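PDB 5HAX: nucleoporin NUP170 from Chaetomium thermophilum, which probably serves as a structural scaffold component of the nuclear pore's symmetric core and binds nucleoporin NUP53 through its N-terminal domain. Local coordinates for residues I58-V62 with N101-I105; L245-I251 with T291-L296; D615-T619 with F693-S698. Residue numbers count along the deposited sequence, not the author numbering.

Interaction 1 of 3, residues I58-V62 with N101-I105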
# COMPACT_ATOMS: atom_id res chain seq x y z
N ILE A 58 -2.45 -18.11 -18.12
CA ILE A 58 -3.89 -18.40 -18.09
C ILE A 58 -4.09 -19.89 -18.32
O ILE A 58 -3.45 -20.46 -19.22
CB ILE A 58 -4.63 -17.56 -19.14
CG1 ILE A 58 -4.60 -16.08 -18.76
CG2 ILE A 58 -6.08 -18.03 -19.28
CD1 ILE A 58 -5.09 -15.15 -19.86
N PRO A 59 -4.95 -20.57 -17.55
CA PRO A 59 -5.17 -22.00 -17.78
C PRO A 59 -5.66 -22.28 -19.20
O PRO A 59 -6.40 -21.49 -19.79
CB PRO A 59 -6.23 -22.37 -16.74
CG PRO A 59 -6.06 -21.36 -15.66
CD PRO A 59 -5.65 -20.09 -16.35
N ASP A 60 -5.23 -23.43 -19.74
CA ASP A 60 -5.59 -23.80 -21.10
C ASP A 60 -7.10 -23.92 -21.27
O ASP A 60 -7.63 -23.59 -22.33
CB ASP A 60 -4.91 -25.11 -21.49
CG ASP A 60 -3.41 -24.96 -21.66
OD1 ASP A 60 -2.96 -23.91 -22.17
OD2 ASP A 60 -2.67 -25.90 -21.30
N LYS A 61 -7.80 -24.39 -20.24
CA LYS A 61 -9.25 -24.52 -20.33
C LYS A 61 -9.93 -23.17 -20.54
O LYS A 61 -10.97 -23.09 -21.20
CB LYS A 61 -9.80 -25.21 -19.08
CG LYS A 61 -9.63 -26.73 -19.09
CD LYS A 61 -9.48 -27.29 -17.68
CE LYS A 61 -10.76 -27.20 -16.88
NZ LYS A 61 -10.52 -27.39 -15.42
N VAL A 62 -9.35 -22.10 -19.98
CA VAL A 62 -9.89 -20.77 -20.21
C VAL A 62 -9.66 -20.34 -21.65
O VAL A 62 -10.50 -19.66 -22.26
CB VAL A 62 -9.28 -19.77 -19.21
CG1 VAL A 62 -9.81 -18.36 -19.47
CG2 VAL A 62 -9.57 -20.19 -17.78
N ASN A 101 -1.70 -25.51 -11.01
CA ASN A 101 -2.68 -26.17 -11.87
C ASN A 101 -4.07 -25.93 -11.29
O ASN A 101 -4.67 -26.83 -10.69
CB ASN A 101 -2.38 -27.67 -12.00
CG ASN A 101 -3.31 -28.37 -12.97
OD1 ASN A 101 -3.71 -27.80 -13.98
ND2 ASN A 101 -3.66 -29.61 -12.66
N PRO A 102 -4.61 -24.73 -11.46
CA PRO A 102 -5.89 -24.40 -10.81
C PRO A 102 -7.07 -25.14 -11.42
O PRO A 102 -7.06 -25.51 -12.59
CB PRO A 102 -6.02 -22.88 -11.04
CG PRO A 102 -4.68 -22.42 -11.51
CD PRO A 102 -4.05 -23.58 -12.19
N GLU A 103 -8.09 -25.35 -10.58
CA GLU A 103 -9.39 -25.80 -11.05
C GLU A 103 -10.28 -24.58 -11.28
O GLU A 103 -10.22 -23.61 -10.52
CB GLU A 103 -10.04 -26.76 -10.05
CG GLU A 103 -10.51 -26.10 -8.75
CD GLU A 103 -11.29 -27.06 -7.86
OE1 GLU A 103 -11.14 -28.29 -8.04
OE2 GLU A 103 -12.06 -26.58 -7.00
N LEU A 104 -11.11 -24.65 -12.32
CA LEU A 104 -11.95 -23.52 -12.70
C LEU A 104 -13.26 -23.57 -11.93
O LEU A 104 -13.99 -24.57 -12.00
CB LEU A 104 -12.21 -23.53 -14.20
CG LEU A 104 -10.99 -23.40 -15.12
CD1 LEU A 104 -11.42 -23.45 -16.57
CD2 LEU A 104 -10.22 -22.12 -14.83
N ILE A 105 -13.56 -22.50 -11.20
CA ILE A 105 -14.85 -22.33 -10.53
C ILE A 105 -15.81 -21.76 -11.56
O ILE A 105 -15.76 -20.57 -11.89
CB ILE A 105 -14.74 -21.42 -9.30
CG1 ILE A 105 -13.72 -22.00 -8.30
CG2 ILE A 105 -16.10 -21.25 -8.64
CD1 ILE A 105 -13.41 -21.08 -7.15
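The whole contact is apolar packing, and Leu104 is its centre. Its CA-to-CB bond points toward 58-62, and the residue has 92 of the 237 Å² buried over both segments, the largest share. Leu104 CD1 meets Lys61 CB at 3.5 Å, so the lysine contributes the aliphatic base of its side chain. Leu104 CD2 touches Val62 CG2 at 3.6 Å and lies 4.3 Å from Pro59 CG. A looser proline pair flanks this cluster, with Pro59 CG 4.5 Å from Pro102 CG. Trp95 of strand 91-96 touches Pro59 and Val62 on one segment and Pro102 and Leu104 on the other, so both pack on the same indole side chain.

Pro59 takes the N-cap position of helix 60-67, and a weak bond from Val62 N to Pro59 O (3.0 Å) forms the first turn, which sets Lys61 and Val62 against the leucine. On the other side, Ile105 starts a short strand paired with strand 91-96 through Leu94, and its side chain packs on an apolar residue of the NUP53 chain.

The arrangement belongs to a beta-propeller: helix 60-67 links strand 50-57, the outer strand of one blade, to the next blade, and packs on the loop leading into that blade's own outermost strand, 105-107.

Interaction 2 of 3, residues L245-I251 with T291-L296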
# COMPACT_ATOMS: atom_id res chain seq x y z
N LEU A 245 -15.39 9.26 -14.11
CA LEU A 245 -14.71 9.83 -15.26
C LEU A 245 -15.52 9.53 -16.51
O LEU A 245 -15.93 8.38 -16.72
CB LEU A 245 -13.29 9.26 -15.40
CG LEU A 245 -12.45 9.77 -16.58
CD1 LEU A 245 -12.16 11.25 -16.42
CD2 LEU A 245 -11.16 8.98 -16.69
N SER A 246 -15.77 10.55 -17.32
CA SER A 246 -16.57 10.40 -18.53
C SER A 246 -15.68 10.31 -19.76
O SER A 246 -14.47 10.54 -19.71
CB SER A 246 -17.56 11.55 -18.67
OG SER A 246 -17.00 12.63 -19.40
N ASN A 247 -16.31 9.96 -20.89
CA ASN A 247 -15.61 9.87 -22.16
C ASN A 247 -15.18 11.23 -22.68
O ASN A 247 -14.30 11.30 -23.54
CB ASN A 247 -16.49 9.19 -23.20
CG ASN A 247 -17.69 10.03 -23.58
OD1 ASN A 247 -18.49 10.40 -22.72
ND2 ASN A 247 -17.79 10.38 -24.85
N ARG A 248 -15.79 12.31 -22.18
CA ARG A 248 -15.38 13.67 -22.50
C ARG A 248 -14.36 14.21 -21.50
O ARG A 248 -14.09 15.41 -21.50
CB ARG A 248 -16.60 14.59 -22.54
CG ARG A 248 -17.72 14.08 -23.43
CD ARG A 248 -18.87 15.08 -23.50
NE ARG A 248 -18.48 16.30 -24.19
CZ ARG A 248 -18.46 16.45 -25.51
NH1 ARG A 248 -18.09 17.61 -26.05
NH2 ARG A 248 -18.81 15.45 -26.30
N SER A 249 -13.82 13.34 -20.64
CA SER A 249 -12.83 13.71 -19.63
C SER A 249 -13.41 14.61 -18.55
O SER A 249 -12.67 15.35 -17.89
CB SER A 249 -11.60 14.36 -20.26
OG SER A 249 -11.01 13.49 -21.22
N THR A 250 -14.73 14.56 -18.34
CA THR A 250 -15.36 15.28 -17.24
C THR A 250 -15.24 14.48 -15.95
O THR A 250 -15.51 13.27 -15.94
CB THR A 250 -16.83 15.55 -17.54
OG1 THR A 250 -16.94 16.43 -18.67
CG2 THR A 250 -17.53 16.19 -16.34
N ILE A 251 -14.85 15.15 -14.87
CA ILE A 251 -14.69 14.55 -13.55
C ILE A 251 -15.85 15.00 -12.68
O ILE A 251 -16.03 16.21 -12.46
CB ILE A 251 -13.35 14.93 -12.91
CG1 ILE A 251 -12.18 14.50 -13.79
CG2 ILE A 251 -13.23 14.31 -11.52
CD1 ILE A 251 -10.83 15.01 -13.31
N THR A 291 -6.51 16.63 -25.78
CA THR A 291 -6.02 15.60 -24.87
C THR A 291 -7.18 14.94 -24.12
O THR A 291 -8.17 15.59 -23.77
CB THR A 291 -5.05 16.23 -23.87
OG1 THR A 291 -4.03 16.94 -24.59
CG2 THR A 291 -4.40 15.17 -22.99
N ASN A 292 -7.05 13.64 -23.88
CA ASN A 292 -8.03 12.85 -23.16
C ASN A 292 -7.48 12.46 -21.79
O ASN A 292 -6.29 12.16 -21.66
CB ASN A 292 -8.41 11.58 -23.93
CG ASN A 292 -9.15 11.86 -25.22
OD1 ASN A 292 -10.14 12.59 -25.24
ND2 ASN A 292 -8.66 11.30 -26.32
N ILE A 293 -8.34 12.46 -20.78
CA ILE A 293 -8.03 11.89 -19.48
C ILE A 293 -8.48 10.43 -19.51
O ILE A 293 -9.66 10.14 -19.73
CB ILE A 293 -8.72 12.66 -18.34
CG1 ILE A 293 -8.20 14.10 -18.29
CG2 ILE A 293 -8.49 11.96 -16.99
CD1 ILE A 293 -8.88 14.98 -17.26
N VAL A 294 -7.54 9.51 -19.28
CA VAL A 294 -7.82 8.08 -19.45
C VAL A 294 -8.06 7.35 -18.13
O VAL A 294 -8.60 6.24 -18.15
CB VAL A 294 -6.67 7.39 -20.21
CG1 VAL A 294 -6.48 8.03 -21.59
CG2 VAL A 294 -5.37 7.45 -19.41
N ALA A 295 -7.69 7.94 -16.99
CA ALA A 295 -7.85 7.24 -15.72
C ALA A 295 -7.80 8.23 -14.57
O ALA A 295 -7.16 9.28 -14.67
CB ALA A 295 -6.77 6.17 -15.54
N LEU A 296 -8.48 7.88 -13.49
CA LEU A 296 -8.40 8.59 -12.22
C LEU A 296 -7.86 7.65 -11.15
O LEU A 296 -7.87 6.43 -11.30
CB LEU A 296 -9.77 9.13 -11.78
CG LEU A 296 -10.51 10.03 -12.77
CD1 LEU A 296 -11.85 10.47 -12.18
CD2 LEU A 296 -9.67 11.25 -13.15
O HOH W 1 -12.07 13.16 -23.54
O HOH W 2 -11.65 10.30 -22.01
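Leu245, Ile251, Ile293 and Leu296 form the apolar centre of an interface between neighbouring blades of the beta-propeller, where the 241-246/251-255 hairpin of one blade packs on strand 293-298 of the next. Leu245 CB lies 3.7 Å from Leu296 CD1, and Leu245 CD1 reaches Ile293 CG2 at 3.8 Å. Leu245 CD2 lies against the backbone, 3.6 Å from both Ile293 O and Ala295 N. Ile251 CD1 closes the group, 3.9 Å from Leu296 CD2 and 4.4 Å from Ile293 CD1. Ile293 and Leu296, three positions apart, can both point at the hairpin because the chain kinks at Val294 (psi -17°). Ala311 of strand 307-313 backs both.

Further out is the hairpin turn, a type I turn from Ser246 to Ser249 with a G1 bulge: Ser249 N bonds Ser246 O (3.0 Å), Ser246 N bonds Thr250 O (3.1 Å), and Ser249 has a positive phi of 67°. Ser246 OG, which also bonds Glu228, accepts from Arg248 N at 3.0 Å in an ST turn.

The bulge turns Ser249 toward the other strand, where its OG accepts a nearly straight hydrogen bond from Ile293 N (2.9 Å, 174°). At the polar edge, water 1 sits 2.6 Å from Ser249 OG, 2.6 Å from Asn292 OD1 and 2.9 Å from Asn247 O.

Interaction 3 of 3, residues D615-T619 with F693-S698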
# COMPACT_ATOMS: atom_id res chain seq x y z
N ASP A 615 -12.78 -9.99 29.82
CA ASP A 615 -12.14 -10.75 28.75
C ASP A 615 -10.94 -9.98 28.20
O ASP A 615 -11.03 -9.33 27.16
CB ASP A 615 -13.14 -11.06 27.64
CG ASP A 615 -12.56 -11.96 26.56
OD1 ASP A 615 -12.72 -13.19 26.67
OD2 ASP A 615 -11.94 -11.43 25.61
N ILE A 616 -9.82 -10.06 28.91
CA ILE A 616 -8.62 -9.32 28.53
C ILE A 616 -7.87 -10.09 27.45
O ILE A 616 -7.82 -11.33 27.46
CB ILE A 616 -7.73 -9.08 29.77
CG1 ILE A 616 -6.46 -8.33 29.37
CG2 ILE A 616 -7.37 -10.39 30.46
CD1 ILE A 616 -5.69 -7.77 30.54
N SER A 617 -7.27 -9.35 26.52
CA SER A 617 -6.48 -9.93 25.44
C SER A 617 -5.30 -9.00 25.16
O SER A 617 -5.16 -7.94 25.77
CB SER A 617 -7.32 -10.14 24.18
OG SER A 617 -7.78 -8.90 23.66
N SER A 618 -4.45 -9.40 24.21
CA SER A 618 -3.24 -8.67 23.88
C SER A 618 -3.48 -7.75 22.69
O SER A 618 -4.10 -8.15 21.70
CB SER A 618 -2.09 -9.63 23.56
OG SER A 618 -2.34 -10.35 22.37
N THR A 619 -2.97 -6.52 22.79
CA THR A 619 -3.11 -5.57 21.68
C THR A 619 -2.38 -6.07 20.44
O THR A 619 -2.92 -5.99 19.33
CB THR A 619 -2.55 -4.21 22.09
OG1 THR A 619 -3.06 -3.84 23.38
CG2 THR A 619 -2.93 -3.15 21.07
N PHE A 693 0.14 -14.37 28.54
CA PHE A 693 -1.02 -14.84 27.79
C PHE A 693 -0.99 -16.34 27.52
O PHE A 693 -1.98 -16.87 27.00
CB PHE A 693 -1.14 -14.07 26.48
CG PHE A 693 -1.69 -12.69 26.65
CD1 PHE A 693 -0.85 -11.60 26.79
CD2 PHE A 693 -3.06 -12.48 26.70
CE1 PHE A 693 -1.36 -10.33 26.95
CE2 PHE A 693 -3.58 -11.22 26.86
CZ PHE A 693 -2.73 -10.14 26.99
N ASP A 694 0.11 -17.02 27.84
CA ASP A 694 0.09 -18.48 27.81
C ASP A 694 -0.77 -19.03 28.94
O ASP A 694 -1.38 -20.10 28.80
CB ASP A 694 1.51 -19.03 27.89
CG ASP A 694 1.93 -19.75 26.62
OD1 ASP A 694 2.16 -19.07 25.60
OD2 ASP A 694 2.03 -21.00 26.64
N GLU A 695 -0.82 -18.31 30.06
CA GLU A 695 -1.69 -18.66 31.18
C GLU A 695 -3.12 -18.25 30.87
O GLU A 695 -3.52 -18.19 29.70
CB GLU A 695 -1.19 -17.98 32.46
CG GLU A 695 0.32 -18.05 32.68
CD GLU A 695 0.80 -19.45 33.01
OE1 GLU A 695 0.27 -20.05 33.97
OE2 GLU A 695 1.71 -19.94 32.31
N ARG A 696 -3.91 -17.97 31.91
CA ARG A 696 -5.27 -17.46 31.78
C ARG A 696 -5.30 -16.08 32.42
O ARG A 696 -5.58 -15.94 33.61
CB ARG A 696 -6.29 -18.40 32.43
CG ARG A 696 -6.42 -19.77 31.78
CD ARG A 696 -7.48 -20.59 32.50
NE ARG A 696 -7.62 -21.95 31.98
CZ ARG A 696 -8.42 -22.87 32.51
NH1 ARG A 696 -9.15 -22.59 33.58
NH2 ARG A 696 -8.49 -24.09 31.97
N VAL A 697 -5.02 -15.04 31.62
CA VAL A 697 -4.86 -13.70 32.18
C VAL A 697 -6.16 -13.20 32.79
O VAL A 697 -6.17 -12.62 33.88
CB VAL A 697 -4.35 -12.72 31.10
CG1 VAL A 697 -4.08 -11.35 31.71
CG2 VAL A 697 -3.09 -13.26 30.44
N SER A 698 -7.28 -13.41 32.09
CA SER A 698 -8.58 -12.98 32.62
C SER A 698 -8.80 -13.53 34.02
O SER A 698 -9.34 -12.83 34.89
CB SER A 698 -9.70 -13.44 31.69
OG SER A 698 -9.58 -12.86 30.40
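Start at Phe693, in the weakly bonded last turn of the long helix that begins at 663. Its ring lies against the Ile616-Ser618 backbone: Ser618 CB sits over one face, 3.7 Å from the ring centroid and 22° off the normal, in a CH-pi contact, while Ile616 O approaches the edge, 4.3 Å from Phe693 CE2. Phe693 CE2 also comes within 3.3 Å of Ser617 C and of Ser618 N. The hydroxyl of Ser618 is engaged elsewhere, with Ile620 O.

Asp694 to Arg696 make no contact with 615-619; Arg696 takes the N-cap position of helix 697-702, and contact resumes at Val697. Val697, in that helix's first turn, places CG1 3.6 Å from Ile616 CG2. Val608, on the partner strand, touches both Ile616 and Phe693 and extends the apolar patch. Next comes Ser698, whose OG accepts a hydrogen bond from Ile616 N (3.2 Å, 142°) and packs 3.7 Å from Asp615 CA.

A short antiparallel strand pair, 608-609 with 617-618, thus lies across the corner where one helix gives way to the next. It is a small beta element within the alpha-helical part that follows the beta-propeller in this chain, consistent with a helical nucleoporin family.

Overall arrangement
Interactions 1 and 2 both belong to the beta-propeller. Their centres are 35 Å apart and their nearest atoms about 22 Å, so they mark separate junctions: a linker helix against the loop before an outer strand in one, and a hairpin against the next blade in the other. Interaction 3 is in the helical part at the chain's C-terminal end, its centre 45 Å from that of interaction 1 and 53 Å from that of interaction 2, with interactions 2 and 3 on opposite sides of the chain's centre. The three follow one another along the sequence without overlap. NUP53 meets the 101-105 segment of interaction 1 at Ile105, which places that corner of the propeller beside the bound partner.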